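PDB 1R4V: hypothetical protein AQ_328 from Aquifex aeolicus, which is of unknown function but adopts an ancestral histone fold and may take part in protein heterodimerization. Local coordinates for residues 68-81 with 119-131. Numbering follows the deposited sequence.
Sequences EQRARWNGRDFIAL and VEMNVGEDLKSEY
E68 and selenomethionine M121 lie alongside each other, pointing in opposite directions, and illustrate how one long side chain can serve a partner at both ends. From E68, CB packs on the selenium of M121; CG touches that selenium too and, 3.9 Å away, CG1 of V119. The chain then runs on extended (chi2 -179°), which carries the carboxylate past V119 CB to the backbone beyond. There OE1 accepts hydrogen bonds from two backbone amides: N of M121, 2.9 Å from E68 OE1, comes nearly along the C-O axis, whereas N of E120, 2.8 Å from the same oxygen, approaches from above the carboxylate plane in a more bent bond. A leucine in place of E68 would probably leave the amides of E120 and M121 without their shared acceptor, and the loop they belong to freer to move. Passing the other way, M121 bends at its last torsion (chi3 28°) and lays CE against A71 CB (3.6 Å) and the backbone of F78. I79 meets V119 tip to tip, with CD1 3.5 Å from V119 CG2, while its CG2 touches L127 CD2 where the two side chains cross obliquely. Its backbone N bonds to N122 O (2.8 Å), and its O receives G124 N (2.9 Å), the parallel pattern in which one residue bonds on both flanks of its partner, V123. Two waters extend the link, each joining D77 O to N122. Far from the chain centre, the short, weakly bonded parallel pairing of 78-79 with 122-123 lies between E68 and A71 of helix 67-73, which meet 119-121, and L127 of helix 125-128, just ahead of helix 131-149.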
loop_
_atom_site.group_PDB
_atom_site.type_symbol
_atom_site.label_atom_id
_atom_site.label_comp_id
_atom_site.label_asym_id
_atom_site.label_seq_id
_atom_site.Cartn_x
_atom_site.Cartn_y
_atom_site.Cartn_z
ATOM N N GLU A 68 19.059 -3.322 2.394
ATOM C CA GLU A 68 20.365 -3.591 1.797
ATOM C C GLU A 68 21.328 -4.214 2.783
ATOM O O GLU A 68 22.052 -5.137 2.409
ATOM C CB GLU A 68 20.950 -2.324 1.185
ATOM C CG GLU A 68 20.173 -1.875 -0.031
ATOM C CD GLU A 68 20.744 -0.617 -0.679
ATOM O OE1 GLU A 68 20.950 -0.605 -1.901
ATOM O OE2 GLU A 68 20.975 0.391 0.023
ATOM N N GLN A 69 21.334 -3.743 4.032
ATOM C CA GLN A 69 22.205 -4.320 5.038
ATOM C C GLN A 69 21.864 -5.760 5.329
ATOM O O GLN A 69 22.779 -6.588 5.417
ATOM C CB GLN A 69 22.145 -3.535 6.347
ATOM C CG GLN A 69 23.008 -4.113 7.404
ATOM C CD GLN A 69 24.468 -3.989 7.095
ATOM O OE1 GLN A 69 25.066 -2.998 7.492
ATOM N NE2 GLN A 69 25.058 -5.002 6.449
ATOM N N ARG A 70 20.568 -6.058 5.490
ATOM C CA ARG A 70 20.135 -7.406 5.805
ATOM C C ARG A 70 20.530 -8.301 4.625
ATOM O O ARG A 70 21.011 -9.409 4.841
ATOM C CB ARG A 70 18.639 -7.461 6.067
ATOM C CG ARG A 70 18.217 -6.653 7.272
ATOM C CD ARG A 70 16.733 -6.841 7.602
ATOM N NE ARG A 70 16.313 -5.824 8.559
ATOM C CZ ARG A 70 15.615 -4.740 8.272
ATOM N NH1 ARG A 70 15.190 -4.444 7.045
ATOM N NH2 ARG A 70 15.369 -3.915 9.263
ATOM N N ALA A 71 20.317 -7.831 3.403
ATOM C CA ALA A 71 20.668 -8.613 2.209
ATOM C C ALA A 71 22.169 -8.913 2.191
ATOM O O ALA A 71 22.564 -10.066 2.000
ATOM C CB ALA A 71 20.273 -7.916 0.960
ATOM N N ARG A 72 23.001 -7.899 2.444
ATOM C CA ARG A 72 24.453 -8.111 2.477
ATOM C C ARG A 72 24.878 -9.088 3.548
ATOM O O ARG A 72 25.769 -9.905 3.305
ATOM C CB ARG A 72 25.224 -6.812 2.662
ATOM C CG ARG A 72 25.105 -5.891 1.475
ATOM C CD ARG A 72 26.092 -4.747 1.479
ATOM N NE ARG A 72 25.977 -3.891 2.664
ATOM C CZ ARG A 72 25.162 -2.834 2.792
ATOM N NH1 ARG A 72 25.159 -2.147 3.933
ATOM N NH2 ARG A 72 24.353 -2.452 1.803
ATOM N N TRP A 73 24.267 -9.032 4.733
ATOM C CA TRP A 73 24.635 -9.956 5.810
ATOM C C TRP A 73 24.294 -11.391 5.464
ATOM O O TRP A 73 24.895 -12.320 6.028
ATOM C CB TRP A 73 23.971 -9.632 7.149
ATOM C CG TRP A 73 24.603 -8.486 7.853
ATOM C CD1 TRP A 73 25.915 -8.087 7.826
ATOM C CD2 TRP A 73 23.941 -7.594 8.741
ATOM N NE1 TRP A 73 26.094 -6.984 8.627
ATOM C CE2 TRP A 73 24.899 -6.661 9.204
ATOM C CE3 TRP A 73 22.629 -7.487 9.200
ATOM C CZ2 TRP A 73 24.579 -5.631 10.094
ATOM C CZ3 TRP A 73 22.315 -6.466 10.096
ATOM C CH2 TRP A 73 23.279 -5.564 10.526
ATOM N N ASN A 74 23.321 -11.554 4.564
ATOM C CA ASN A 74 22.927 -12.849 4.022
ATOM C C ASN A 74 23.700 -13.305 2.784
ATOM O O ASN A 74 23.413 -14.380 2.239
ATOM C CB ASN A 74 21.411 -12.878 3.780
ATOM C CG ASN A 74 20.643 -13.104 5.079
ATOM O OD1 ASN A 74 20.526 -14.240 5.525
ATOM N ND2 ASN A 74 20.160 -12.027 5.708
ATOM N N GLY A 75 24.668 -12.506 2.330
ATOM C CA GLY A 75 25.538 -12.876 1.230
ATOM C C GLY A 75 24.914 -12.612 -0.117
ATOM O O GLY A 75 25.444 -13.022 -1.143
ATOM N N ARG A 76 23.806 -11.944 -0.113
ATOM C CA ARG A 76 22.990 -11.680 -1.309
ATOM C C ARG A 76 23.469 -10.412 -2.004
ATOM O O ARG A 76 23.732 -9.392 -1.351
ATOM C CB ARG A 76 21.538 -11.484 -0.917
ATOM C CG ARG A 76 20.802 -12.784 -0.657
ATOM C CD ARG A 76 19.294 -12.602 -0.709
ATOM N NE ARG A 76 18.729 -12.155 0.567
ATOM C CZ ARG A 76 18.507 -12.972 1.593
ATOM N NH1 ARG A 76 18.802 -14.275 1.501
ATOM N NH2 ARG A 76 17.984 -12.582 2.760
ATOM N N ASP A 77 23.157 -10.361 -3.299
ATOM C CA ASP A 77 23.364 -9.169 -4.090
ATOM C C ASP A 77 22.038 -8.587 -4.610
ATOM O O ASP A 77 22.022 -7.822 -5.559
ATOM C CB ASP A 77 24.330 -9.497 -5.226
ATOM C CG ASP A 77 25.027 -8.260 -5.778
ATOM O OD1 ASP A 77 24.894 -7.169 -5.167
ATOM O OD2 ASP A 77 25.731 -8.282 -6.820
ATOM N N PHE A 78 20.924 -8.942 -3.978
ATOM C CA PHE A 78 19.586 -8.498 -4.330
ATOM C C PHE A 78 18.787 -8.457 -3.022
ATOM O O PHE A 78 19.138 -9.117 -2.051
ATOM C CB PHE A 78 18.884 -9.431 -5.338
ATOM C CG PHE A 78 18.691 -10.814 -4.819
ATOM C CD1 PHE A 78 17.548 -11.143 -4.092
ATOM C CD2 PHE A 78 19.675 -11.771 -5.002
ATOM C CE1 PHE A 78 17.391 -12.392 -3.570
ATOM C CE2 PHE A 78 19.512 -13.030 -4.488
ATOM C CZ PHE A 78 18.378 -13.342 -3.778
ATOM N N ILE A 79 17.714 -7.681 -2.998
ATOM C CA ILE A 79 16.826 -7.667 -1.849
ATOM C C ILE A 79 15.753 -8.727 -1.992
ATOM O O ILE A 79 15.073 -8.801 -3.012
ATOM C CB ILE A 79 16.188 -6.288 -1.738
ATOM C CG1 ILE A 79 17.308 -5.257 -1.505
ATOM C CG2 ILE A 79 15.170 -6.274 -0.571
ATOM C CD1 ILE A 79 16.903 -3.913 -1.924
ATOM N N ALA A 80 15.606 -9.541 -0.956
ATOM C CA ALA A 80 14.576 -10.557 -0.824
ATOM C C ALA A 80 13.502 -10.070 0.144
ATOM O O ALA A 80 13.702 -9.129 0.916
ATOM C CB ALA A 80 15.152 -11.834 -0.280
ATOM N N LEU A 81 12.363 -10.751 0.118
ATOM C CA LEU A 81 11.261 -10.461 1.035
ATOM C C LEU A 81 11.710 -10.488 2.500
ATOM O O LEU A 81 11.303 -9.604 3.268
ATOM C CB LEU A 81 10.100 -11.440 0.825
ATOM C CG LEU A 81 8.858 -11.263 1.704
ATOM C CD1 LEU A 81 8.240 -9.923 1.416
ATOM C CD2 LEU A 81 7.832 -12.363 1.457
ATOM N N VAL A 119 16.667 2.200 -2.904
ATOM C CA VAL A 119 17.833 1.346 -2.694
ATOM C C VAL A 119 18.610 1.404 -3.987
ATOM O O VAL A 119 18.050 1.741 -5.036
ATOM C CB VAL A 119 17.466 -0.117 -2.367
ATOM C CG1 VAL A 119 16.808 -0.193 -1.004
ATOM C CG2 VAL A 119 16.564 -0.745 -3.427
ATOM N N GLU A 120 19.893 1.079 -3.912
ATOM C CA GLU A 120 20.715 0.938 -5.121
ATOM C C GLU A 120 20.752 -0.514 -5.593
ATOM O O GLU A 120 20.872 -0.793 -6.786
ATOM C CB GLU A 120 22.123 1.496 -4.874
ATOM C CG GLU A 120 22.138 3.022 -4.829
ATOM C CD GLU A 120 21.589 3.648 -6.110
ATOM O OE1 GLU A 120 21.932 3.141 -7.208
ATOM O OE2 GLU A 120 20.810 4.637 -6.042
HETATM N N MSE A 121 20.617 -1.459 -4.670
HETATM C CA MSE A 121 20.659 -2.864 -5.050
HETATM C C MSE A 121 19.453 -3.330 -5.839
HETATM O O MSE A 121 18.364 -2.797 -5.715
HETATM C CB MSE A 121 20.747 -3.758 -3.816
HETATM C CG MSE A 121 22.026 -3.623 -3.050
HETATM SE SE MSE A 121 22.039 -4.819 -1.457
HETATM C CE MSE A 121 20.979 -6.067 -2.078
ATOM N N ASN A 122 19.691 -4.384 -6.606
ATOM C CA ASN A 122 18.698 -5.143 -7.336
ATOM C C ASN A 122 17.617 -5.636 -6.385
ATOM O O ASN A 122 17.943 -6.032 -5.272
ATOM C CB ASN A 122 19.356 -6.365 -7.973
ATOM C CG ASN A 122 18.406 -7.113 -8.891
ATOM O OD1 ASN A 122 17.628 -6.483 -9.607
ATOM N ND2 ASN A 122 18.455 -8.447 -8.873
ATOM N N VAL A 123 16.352 -5.572 -6.792
ATOM C CA VAL A 123 15.280 -6.181 -6.023
ATOM C C VAL A 123 15.054 -7.523 -6.696
ATOM O O VAL A 123 14.855 -7.600 -7.901
ATOM C CB VAL A 123 13.990 -5.349 -5.968
ATOM C CG1 VAL A 123 12.922 -6.118 -5.190
ATOM C CG2 VAL A 123 14.255 -3.997 -5.341
ATOM N N GLY A 124 15.100 -8.610 -5.937
ATOM C CA GLY A 124 14.936 -9.920 -6.549
ATOM C C GLY A 124 13.593 -10.095 -7.228
ATOM O O GLY A 124 12.576 -9.556 -6.769
ATOM N N GLU A 125 13.552 -10.859 -8.317
ATOM C CA GLU A 125 12.288 -11.042 -9.018
ATOM C C GLU A 125 11.209 -11.738 -8.172
ATOM O O GLU A 125 10.017 -11.423 -8.305
ATOM C CB GLU A 125 12.499 -11.744 -10.368
ATOM C CG GLU A 125 12.990 -10.798 -11.464
ATOM C CD GLU A 125 12.003 -9.684 -11.832
ATOM O OE1 GLU A 125 10.790 -9.943 -12.039
ATOM O OE2 GLU A 125 12.451 -8.519 -11.924
ATOM N N ASP A 126 11.590 -12.652 -7.283
ATOM C CA ASP A 126 10.594 -13.297 -6.426
ATOM C C ASP A 126 9.968 -12.280 -5.464
ATOM O O ASP A 126 8.780 -12.357 -5.169
ATOM C CB ASP A 126 11.176 -14.485 -5.680
ATOM C CG ASP A 126 11.446 -15.692 -6.578
ATOM O OD1 ASP A 126 11.017 -15.766 -7.761
ATOM O OD2 ASP A 126 12.100 -16.664 -6.143
ATOM N N LEU A 127 10.736 -11.305 -4.987
ATOM C CA LEU A 127 10.159 -10.245 -4.180
ATOM C C LEU A 127 9.236 -9.375 -5.058
ATOM O O LEU A 127 8.127 -9.019 -4.655
ATOM C CB LEU A 127 11.242 -9.409 -3.517
ATOM C CG LEU A 127 10.778 -8.124 -2.820
ATOM C CD1 LEU A 127 9.621 -8.332 -1.849
ATOM C CD2 LEU A 127 11.919 -7.504 -2.080
ATOM N N LYS A 128 9.694 -8.998 -6.249
ATOM C CA LYS A 128 8.893 -8.188 -7.175
ATOM C C LYS A 128 7.528 -8.807 -7.382
ATOM O O LYS A 128 6.510 -8.108 -7.394
ATOM C CB LYS A 128 9.612 -7.990 -8.505
ATOM C CG LYS A 128 10.515 -6.763 -8.527
ATOM C CD LYS A 128 9.722 -5.513 -8.961
ATOM C CE LYS A 128 9.488 -5.465 -10.473
ATOM N NZ LYS A 128 8.194 -4.780 -10.860
ATOM N N SER A 129 7.501 -10.127 -7.513
ATOM C CA SER A 129 6.254 -10.886 -7.622
ATOM C C SER A 129 5.337 -10.771 -6.418
ATOM O O SER A 129 4.159 -11.042 -6.548
ATOM C CB SER A 129 6.551 -12.368 -7.835
ATOM O OG SER A 129 7.187 -12.512 -9.094
ATOM N N GLU A 130 5.855 -10.398 -5.249
ATOM C CA GLU A 130 5.034 -10.190 -4.048
ATOM C C GLU A 130 4.519 -8.775 -3.873
ATOM O O GLU A 130 3.827 -8.524 -2.899
ATOM C CB GLU A 130 5.825 -10.528 -2.770
ATOM C CG GLU A 130 5.983 -12.014 -2.503
ATOM C CD GLU A 130 4.645 -12.744 -2.396
ATOM O OE1 GLU A 130 3.770 -12.305 -1.603
ATOM O OE2 GLU A 130 4.476 -13.764 -3.117
ATOM N N TYR A 131 4.876 -7.848 -4.751
ATOM C CA TYR A 131 4.505 -6.454 -4.578
ATOM C C TYR A 131 3.002 -6.264 -4.536
ATOM O O TYR A 131 2.510 -5.357 -3.868
ATOM C CB TYR A 131 5.079 -5.602 -5.707
ATOM C CG TYR A 131 6.491 -5.130 -5.575
ATOM C CD1 TYR A 131 7.364 -5.603 -4.577
ATOM C CD2 TYR A 131 6.970 -4.172 -6.459
ATOM C CE1 TYR A 131 8.683 -5.143 -4.489
ATOM C CE2 TYR A 131 8.274 -3.688 -6.363
ATOM C CZ TYR A 131 9.118 -4.165 -5.380
ATOM O OH TYR A 131 10.385 -3.661 -5.358
HETATM O O HOH W 1 21.304 -9.392 -8.205
HETATM O O HOH W 2 22.530 -5.412 -6.506
#